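Local coordinates for protein chymotrypsin-like serine protease (Equine arteritis virus, PDB 1MBM) that probably cleaves viral polyprotein as the chymotrypsin-like nsp4 serine proteinase of an arterivirus, at residues 14-19 against 114-119; 85-90 against 118-123. All coordinates share one frame; numbering follows the deposited sequence.

Interaction 1. Residues 14-19 against 114-119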
loop_
_atom_site.group_PDB
_atom_site.type_symbol
_atom_site.label_atom_id
_atom_site.label_comp_id
_atom_site.label_asym_id
_atom_site.label_seq_id
_atom_site.Cartn_x
_atom_site.Cartn_y
_atom_site.Cartn_z
ATOM N N TYR A 14 -10.231 7.979 9.515
ATOM C CA TYR A 14 -10.893 6.802 8.966
ATOM C C TYR A 14 -10.001 6.217 7.906
ATOM O O TYR A 14 -9.574 6.920 6.985
ATOM C CB TYR A 14 -12.253 7.170 8.363
ATOM C CG TYR A 14 -13.277 7.569 9.395
ATOM C CD1 TYR A 14 -13.613 6.705 10.431
ATOM C CD2 TYR A 14 -13.892 8.807 9.346
ATOM C CE1 TYR A 14 -14.540 7.065 11.388
ATOM C CE2 TYR A 14 -14.828 9.179 10.300
ATOM C CZ TYR A 14 -15.143 8.299 11.322
ATOM O OH TYR A 14 -16.073 8.655 12.284
ATOM N N GLY A 15 -9.699 4.935 8.049
ATOM C CA GLY A 15 -8.782 4.295 7.130
ATOM C C GLY A 15 -9.064 2.832 6.891
ATOM O O GLY A 15 -10.163 2.321 7.184
ATOM N N THR A 16 -8.040 2.160 6.374
ATOM C CA THR A 16 -8.110 0.770 5.985
ATOM C C THR A 16 -7.085 -0.028 6.764
ATOM O O THR A 16 -6.042 0.494 7.135
ATOM C CB THR A 16 -7.777 0.662 4.482
ATOM O OG1 THR A 16 -8.691 1.466 3.734
ATOM C CG2 THR A 16 -8.026 -0.755 3.951
ATOM N N GLY A 17 -7.382 -1.300 7.009
ATOM C CA GLY A 17 -6.435 -2.172 7.673
ATOM C C GLY A 17 -6.363 -3.543 7.042
ATOM O O GLY A 17 -7.146 -3.876 6.154
ATOM N N SER A 18 -5.401 -4.341 7.491
ATOM C CA SER A 18 -5.273 -5.706 7.017
ATOM C C SER A 18 -4.936 -6.616 8.193
ATOM O O SER A 18 -4.323 -6.184 9.161
ATOM C CB SER A 18 -4.263 -5.823 5.875
ATOM O OG SER A 18 -2.967 -5.449 6.277
ATOM N N VAL A 19 -5.366 -7.869 8.109
ATOM C CA VAL A 19 -5.203 -8.830 9.198
ATOM C C VAL A 19 -4.381 -10.041 8.752
ATOM O O VAL A 19 -4.582 -10.561 7.670
ATOM C CB VAL A 19 -6.580 -9.301 9.719
ATOM C CG1 VAL A 19 -6.418 -10.166 10.940
ATOM C CG2 VAL A 19 -7.451 -8.089 10.061
ATOM N N SER A 114 -6.013 5.196 3.262
ATOM C CA SER A 114 -4.826 5.279 4.118
ATOM C C SER A 114 -4.783 4.042 5.006
ATOM O O SER A 114 -5.802 3.629 5.558
ATOM C CB SER A 114 -4.838 6.557 4.961
ATOM O OG SER A 114 -4.478 7.680 4.169
ATOM N N GLY A 115 -3.612 3.433 5.110
ATOM C CA GLY A 115 -3.468 2.230 5.901
ATOM C C GLY A 115 -3.542 0.922 5.134
ATOM O O GLY A 115 -3.184 -0.118 5.693
ATOM N N SER A 116 -4.032 0.954 3.890
ATOM C CA SER A 116 -4.101 -0.254 3.061
ATOM C C SER A 116 -2.727 -0.902 2.965
ATOM O O SER A 116 -1.718 -0.215 2.809
ATOM C CB SER A 116 -4.584 0.046 1.626
ATOM O OG SER A 116 -5.854 0.707 1.601
ATOM N N ALA A 117 -2.685 -2.221 3.058
ATOM C CA ALA A 117 -1.416 -2.921 2.907
ATOM C C ALA A 117 -1.025 -2.761 1.456
ATOM O O ALA A 117 -1.885 -2.778 0.573
ATOM C CB ALA A 117 -1.567 -4.399 3.244
ATOM N N VAL A 118 0.260 -2.540 1.217
ATOM C CA VAL A 118 0.772 -2.500 -0.137
ATOM C C VAL A 118 1.582 -3.787 -0.271
ATOM O O VAL A 118 2.533 -4.009 0.475
ATOM C CB VAL A 118 1.631 -1.249 -0.388
ATOM C CG1 VAL A 118 2.131 -1.225 -1.803
ATOM C CG2 VAL A 118 0.837 0.009 -0.105
ATOM N N VAL A 119 1.189 -4.664 -1.186
ATOM C CA VAL A 119 1.845 -5.964 -1.257
ATOM C C VAL A 119 2.430 -6.285 -2.625
ATOM O O VAL A 119 1.950 -5.803 -3.647
ATOM C CB VAL A 119 0.899 -7.148 -0.820
ATOM C CG1 VAL A 119 0.196 -6.846 0.521
ATOM C CG2 VAL A 119 -0.125 -7.464 -1.885
HETATM O O HOH W 1 -5.334 -3.410 3.606
HETATM O O HOH W 2 -2.861 -2.709 6.229
#
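In this chymotrypsin-like double-barrel fold, strand 14-22 of the first barrel meets the loop 114-116, which begins with Ser114, the probable nucleophile of a Ser-His-Asp triad with His33 and Asp59. The two chains run nearly the same way, 8° apart between their end-to-end directions, yet a single direct hydrogen bond joins them: Thr16 N to Ser114 O, 2.8 Å long and 164° at the hydrogen, nearly along the C=O axis. It holds the carbonyl of the presumed catalytic residue. Thr16 points at the loop with CG2 anti to its backbone N and OG1 beside that N. Ser116 OG, anti to its own carbonyl carbon, lies against this branch, 3.5 Å from both Thr16 CB and Thr16 CG2. The two hydroxyls turn to different carbonyls of the same chain, Thr16 OG1 to Gly112 O and Ser116 OG to Asp113 O, so both polar ends are satisfied at the loop before Ser114. Gly115 turns the loop with a positive phi, and its CA lies 3.3 Å from Thr16 O in a CA-H...O contact. Farther along, direct pairing gives way to water. One water accepts from Ala117 N and gives Gly17 O a weak bond. Ser18 OG takes the crowded position between its own N and carbonyl carbon (chi1 62°), 3.5 Å from Ala117 CB, and also bonds Trp20 NE1. From there Ser18 OG donates to a second water at 2.7 Å, and that water donates in turn to Gly115 O.

Interaction 2. Residues 85-90 against 118-123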
loop_
_atom_site.group_PDB
_atom_site.type_symbol
_atom_site.label_atom_id
_atom_site.label_comp_id
_atom_site.label_asym_id
_atom_site.label_seq_id
_atom_site.Cartn_x
_atom_site.Cartn_y
_atom_site.Cartn_z
ATOM N N GLY A 85 8.505 -2.361 -9.298
ATOM C CA GLY A 85 7.566 -3.082 -10.133
ATOM C C GLY A 85 6.149 -2.851 -9.647
ATOM O O GLY A 85 5.909 -1.993 -8.793
ATOM N N PRO A 86 5.203 -3.605 -10.196
ATOM C CA PRO A 86 3.809 -3.508 -9.774
ATOM C C PRO A 86 3.625 -3.928 -8.310
ATOM O O PRO A 86 4.377 -4.735 -7.784
ATOM C CB PRO A 86 3.101 -4.505 -10.699
ATOM C CG PRO A 86 4.203 -5.455 -11.112
ATOM C CD PRO A 86 5.377 -4.564 -11.304
ATOM N N ALA A 87 2.631 -3.345 -7.658
ATOM C CA ALA A 87 2.276 -3.705 -6.297
ATOM C C ALA A 87 0.777 -3.517 -6.166
ATOM O O ALA A 87 0.170 -2.752 -6.919
ATOM C CB ALA A 87 3.025 -2.850 -5.276
ATOM N N SER A 88 0.173 -4.242 -5.238
ATOM C CA SER A 88 -1.256 -4.139 -5.026
ATOM C C SER A 88 -1.521 -3.381 -3.742
ATOM O O SER A 88 -0.977 -3.726 -2.691
ATOM C CB SER A 88 -1.899 -5.534 -4.940
ATOM O OG SER A 88 -1.845 -6.237 -6.178
ATOM N N TRP A 89 -2.324 -2.326 -3.857
ATOM C CA TRP A 89 -2.824 -1.567 -2.726
ATOM C C TRP A 89 -4.131 -2.260 -2.370
ATOM O O TRP A 89 -5.081 -2.219 -3.144
ATOM C CB TRP A 89 -3.123 -0.115 -3.135
ATOM C CG TRP A 89 -1.961 0.841 -2.981
ATOM C CD1 TRP A 89 -1.867 1.879 -2.095
ATOM C CD2 TRP A 89 -0.756 0.870 -3.752
ATOM N NE1 TRP A 89 -0.667 2.534 -2.251
ATOM C CE2 TRP A 89 0.037 1.936 -3.259
ATOM C CE3 TRP A 89 -0.244 0.086 -4.794
ATOM C CZ2 TRP A 89 1.288 2.250 -3.785
ATOM C CZ3 TRP A 89 1.008 0.395 -5.310
ATOM C CH2 TRP A 89 1.761 1.466 -4.802
ATOM N N CYS A 90 -4.173 -2.907 -1.210
ATOM C CA CYS A 90 -5.330 -3.712 -0.821
ATOM C C CYS A 90 -6.383 -2.885 -0.103
ATOM O O CYS A 90 -6.477 -2.923 1.124
ATOM C CB CYS A 90 -4.887 -4.891 0.051
ATOM S SG CYS A 90 -3.579 -5.904 -0.705
ATOM N N VAL A 118 0.260 -2.540 1.217
ATOM C CA VAL A 118 0.772 -2.500 -0.137
ATOM C C VAL A 118 1.582 -3.787 -0.271
ATOM O O VAL A 118 2.533 -4.009 0.475
ATOM C CB VAL A 118 1.631 -1.249 -0.388
ATOM C CG1 VAL A 118 2.131 -1.225 -1.803
ATOM C CG2 VAL A 118 0.837 0.009 -0.105
ATOM N N VAL A 119 1.189 -4.664 -1.186
ATOM C CA VAL A 119 1.845 -5.964 -1.257
ATOM C C VAL A 119 2.430 -6.285 -2.625
ATOM O O VAL A 119 1.950 -5.803 -3.647
ATOM C CB VAL A 119 0.899 -7.148 -0.820
ATOM C CG1 VAL A 119 0.196 -6.846 0.521
ATOM C CG2 VAL A 119 -0.125 -7.464 -1.885
ATOM N N GLN A 120 3.474 -7.101 -2.613
ATOM C CA GLN A 120 4.114 -7.607 -3.816
ATOM C C GLN A 120 4.241 -9.109 -3.576
ATOM O O GLN A 120 4.894 -9.535 -2.628
ATOM C CB GLN A 120 5.491 -6.957 -4.027
ATOM C CG GLN A 120 5.404 -5.504 -4.484
ATOM C CD GLN A 120 6.747 -4.891 -4.863
ATOM O OE1 GLN A 120 7.699 -4.939 -4.087
ATOM N NE2 GLN A 120 6.811 -4.290 -6.049
ATOM N N GLY A 121 3.592 -9.903 -4.416
ATOM C CA GLY A 121 3.550 -11.338 -4.216
ATOM C C GLY A 121 2.759 -11.642 -2.955
ATOM O O GLY A 121 1.658 -11.131 -2.773
ATOM N N ASP A 122 3.340 -12.439 -2.064
ATOM C CA ASP A 122 2.697 -12.795 -0.805
ATOM C C ASP A 122 3.242 -11.965 0.364
ATOM O O ASP A 122 3.045 -12.312 1.534
ATOM C CB ASP A 122 2.886 -14.292 -0.521
ATOM C CG ASP A 122 4.347 -14.671 -0.262
ATOM O OD1 ASP A 122 5.249 -13.836 -0.490
ATOM O OD2 ASP A 122 4.688 -15.795 0.166
ATOM N N ALA A 123 3.918 -10.866 0.051
ATOM C CA ALA A 123 4.569 -10.106 1.103
ATOM C C ALA A 123 4.140 -8.655 1.187
ATOM O O ALA A 123 3.893 -8.015 0.170
ATOM C CB ALA A 123 6.086 -10.195 0.940
#
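Strands 85-91 and 117-120 are antiparallel neighbours in the second barrel of the chymotrypsin-like fold; the axes of 85-90 and 118-120 come within 4.6 Å, their N-to-C directions 139° apart. Between 85-90 and 118-123 the backbone bonds come from one hydrogen-bonded pair, Ser88 with Val119: Ser88 N reaches Val119 O at 2.9 Å and Val119 N reaches Ser88 O at 2.8 Å, both nearly straight and in the carbonyl planes. Apolar contacts fall on the two faces of this ladder. On one, Trp89 and Val118, a non-hydrogen-bonded pair, lie side by side. Val118 CG2 sits over the five-membered ring, 3.7 Å from its centroid and 12° off the normal, a CH-pi contact, while CG1, anti to the backbone N, runs over the same face toward the six-membered ring and also meets Ala87 CB. On the other face, Val119 CG2 packs against Ser88 CB and Cys90 SG, each 4.0 Å away. The polar side-chain contact comes from Gln120, just where a type II' turn to Ala123 begins. Its extended chain passes CG by Ala87 CB, and the amide nitrogen also bonds Thr83 O. Gln120 NE2 gives Pro86 O a 3.0 Å hydrogen bond from 49° above the carbonyl plane.

Both interactions end on the same part of the chain, strand 117-120, and share Val118 and Val119; their centres lie 12 Å apart. In chain order, 14-19 comes first, then 85-90, then 114-123, so interaction 1 joins the two barrels across 95 residues while interaction 2 is a strand pairing within the second barrel, across 28 residues. They touch directly: Ala117 O and Cys90 N are 2.9 Å apart, a probable hydrogen bond that continues the ladder, and Cys90 O packs on Ser116 CB. The chain carrying the presumed nucleophile is thus tied at its start to the first barrel, which supplies His33 and Asp59, and beyond it to the second barrel's sheet.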